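Local structure of protein yojF (Bacillus subtilis, 1NJH) at residues R22-H27 and L110-K115. The protein is of unknown function, a member of the DUF1806 family that folds as a largely antiparallel beta protein and assembles with a second copy of itself. Numbering follows the deposited sequence.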
loop_
_atom_site.group_PDB
_atom_site.type_symbol
_atom_site.label_atom_id
_atom_site.label_comp_id
_atom_site.label_asym_id
_atom_site.label_seq_id
_atom_site.Cartn_x
_atom_site.Cartn_y
_atom_site.Cartn_z
ATOM N N ARG A 22 -5.680 -16.771 8.685
ATOM C CA ARG A 22 -6.006 -16.182 9.973
ATOM C C ARG A 22 -5.680 -14.700 9.863
ATOM O O ARG A 22 -4.824 -14.303 9.067
ATOM C CB ARG A 22 -5.211 -16.831 11.106
ATOM C CG ARG A 22 -3.716 -16.583 11.103
ATOM C CD ARG A 22 -3.170 -16.849 12.502
ATOM N NE ARG A 22 -1.715 -16.845 12.552
ATOM C CZ ARG A 22 -0.952 -17.721 11.909
ATOM N NH1 ARG A 22 -1.518 -18.666 11.169
ATOM N NH2 ARG A 22 0.370 -17.654 12.005
ATOM N N PRO A 23 -6.368 -13.862 10.648
ATOM C CA PRO A 23 -6.143 -12.413 10.623
ATOM C C PRO A 23 -4.714 -12.028 10.967
ATOM O O PRO A 23 -4.169 -12.490 11.966
ATOM C CB PRO A 23 -7.134 -11.895 11.665
ATOM C CG PRO A 23 -8.242 -12.914 11.619
ATOM C CD PRO A 23 -7.471 -14.204 11.562
ATOM N N VAL A 24 -4.103 -11.194 10.132
ATOM C CA VAL A 24 -2.751 -10.725 10.392
ATOM C C VAL A 24 -2.687 -9.239 10.098
ATOM O O VAL A 24 -3.608 -8.676 9.509
ATOM C CB VAL A 24 -1.690 -11.473 9.540
ATOM C CG1 VAL A 24 -1.645 -12.934 9.967
ATOM C CG2 VAL A 24 -1.998 -11.337 8.046
ATOM N N TYR A 25 -1.624 -8.599 10.563
ATOM C CA TYR A 25 -1.449 -7.180 10.323
ATOM C C TYR A 25 -0.372 -7.012 9.270
ATOM O O TYR A 25 0.627 -7.730 9.271
ATOM C CB TYR A 25 -1.021 -6.471 11.608
ATOM C CG TYR A 25 -2.129 -6.407 12.628
ATOM C CD1 TYR A 25 -2.340 -7.459 13.518
ATOM C CD2 TYR A 25 -2.984 -5.311 12.681
ATOM C CE1 TYR A 25 -3.376 -7.416 14.442
ATOM C CE2 TYR A 25 -4.029 -5.262 13.598
ATOM C CZ TYR A 25 -4.214 -6.318 14.475
ATOM O OH TYR A 25 -5.232 -6.271 15.398
ATOM N N ILE A 26 -0.561 -6.043 8.387
ATOM C CA ILE A 26 0.398 -5.801 7.337
ATOM C C ILE A 26 0.950 -4.368 7.311
ATOM O O ILE A 26 0.233 -3.394 7.603
ATOM C CB ILE A 26 -0.259 -6.133 5.951
ATOM C CG1 ILE A 26 -0.497 -7.651 5.867
ATOM C CG2 ILE A 26 0.607 -5.615 4.795
ATOM C CD1 ILE A 26 -0.904 -8.154 4.535
ATOM N N HIS A 27 2.240 -4.266 7.017
ATOM C CA HIS A 27 2.878 -2.982 6.823
ATOM C C HIS A 27 3.397 -3.062 5.381
ATOM O O HIS A 27 4.123 -4.002 5.039
ATOM C CB HIS A 27 4.064 -2.757 7.763
ATOM C CG HIS A 27 4.680 -1.404 7.598
ATOM N ND1 HIS A 27 5.717 -1.153 6.725
ATOM C CD2 HIS A 27 4.330 -0.206 8.120
ATOM C CE1 HIS A 27 5.978 0.145 6.719
ATOM N NE2 HIS A 27 5.150 0.740 7.556
ATOM N N LEU A 110 7.593 -4.920 2.991
ATOM C CA LEU A 110 6.344 -5.659 3.208
ATOM C C LEU A 110 6.612 -6.480 4.456
ATOM O O LEU A 110 7.570 -7.265 4.501
ATOM C CB LEU A 110 5.988 -6.585 2.030
ATOM C CG LEU A 110 4.737 -7.456 2.280
ATOM C CD1 LEU A 110 3.485 -6.599 2.484
ATOM C CD2 LEU A 110 4.537 -8.428 1.092
ATOM N N GLN A 111 5.795 -6.268 5.485
ATOM C CA GLN A 111 5.947 -6.967 6.756
ATOM C C GLN A 111 4.595 -7.551 7.193
ATOM O O GLN A 111 3.555 -6.911 7.030
ATOM C CB GLN A 111 6.458 -5.991 7.822
ATOM C CG GLN A 111 7.646 -5.119 7.394
ATOM C CD GLN A 111 8.188 -4.305 8.562
ATOM O OE1 GLN A 111 7.441 -3.947 9.467
ATOM N NE2 GLN A 111 9.479 -4.011 8.543
ATOM N N ILE A 112 4.628 -8.753 7.767
ATOM C CA ILE A 112 3.431 -9.464 8.207
ATOM C C ILE A 112 3.612 -9.899 9.658
ATOM O O ILE A 112 4.645 -10.467 10.000
ATOM C CB ILE A 112 3.210 -10.723 7.316
ATOM C CG1 ILE A 112 3.175 -10.299 5.843
ATOM C CG2 ILE A 112 1.936 -11.448 7.733
ATOM C CD1 ILE A 112 3.100 -11.428 4.829
ATOM N N SER A 113 2.595 -9.656 10.482
ATOM C CA SER A 113 2.637 -9.999 11.903
ATOM C C SER A 113 1.265 -10.395 12.430
ATOM O O SER A 113 0.242 -9.942 11.925
ATOM C CB SER A 113 3.156 -8.797 12.700
ATOM O OG SER A 113 3.232 -9.080 14.096
ATOM N N GLU A 114 1.244 -11.246 13.453
ATOM C CA GLU A 114 -0.007 -11.664 14.055
ATOM C C GLU A 114 -0.513 -10.554 14.981
ATOM O O GLU A 114 -1.684 -10.522 15.353
ATOM C CB GLU A 114 0.199 -12.957 14.844
ATOM C CG GLU A 114 0.839 -14.065 14.027
ATOM C CD GLU A 114 1.129 -15.307 14.846
ATOM O OE1 GLU A 114 0.166 -15.961 15.295
ATOM O OE2 GLU A 114 2.323 -15.626 15.043
ATOM N N LYS A 115 0.375 -9.633 15.340
ATOM C CA LYS A 115 0.004 -8.528 16.215
ATOM C C LYS A 115 0.324 -7.193 15.555
ATOM O O LYS A 115 1.157 -7.128 14.662
ATOM C CB LYS A 115 0.770 -8.619 17.534
ATOM C CG LYS A 115 0.425 -9.825 18.377
ATOM C CD LYS A 115 1.301 -9.850 19.614
ATOM C CE LYS A 115 1.067 -11.096 20.443
ATOM N NZ LYS A 115 2.018 -11.131 21.589
HETATM O O HOH W 1 -2.262 -15.351 15.098
HETATM O O HOH W 2 -3.904 -11.405 14.473
#
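Y25 and H27 each form an antiparallel hydrogen-bonded pair, with S113 and Q111 respectively, the strand axes running 4.8 Å apart; the Y25 N to S113 O hydrogen bond (2.7 Å) is almost straight, S113 N returns one to Y25 O, and H27 and Q111 likewise exchange two. Between them I26 faces I112 as a non-hydrogen-bonded pair. The ring of Y25 turns its edge to the carbonyl oxygens of S113 and E114, and its CD1 lies 3.4 Å from K115 C, where the chain leaves the sheet. CG stands beside the backbone N (chi1 -70°), and OH makes a weak hydrogen bond to E76 of the second subunit. An alanine here would probably leave a gap beside the E114-K115 backbone and lose that weak intersubunit bond. On the same face, H27 and Q111 extend side by side, Q111 OE1 being 4.0 Å from H27 CB. Strand 24-32 lies between strands 45-63 and 106-113 in the antiparallel sheet, pairing an early strand with the last one. I26 and I112 point to the other face, where L72 touches both; V24 CG2 meets I112 CG2 at 3.9 Å and I26 CG2 meets L110 CD1. Beyond the strands, R22 NE and E114 OE1 form a salt bridge whose hydrogen bond is weak (3.4 Å), the guanidinium and carboxylate planes 71° apart; a water also links the two atoms, its bond to NE being weak, while R22 NH1 is bonded to R18 O and E114 OE2 to N93.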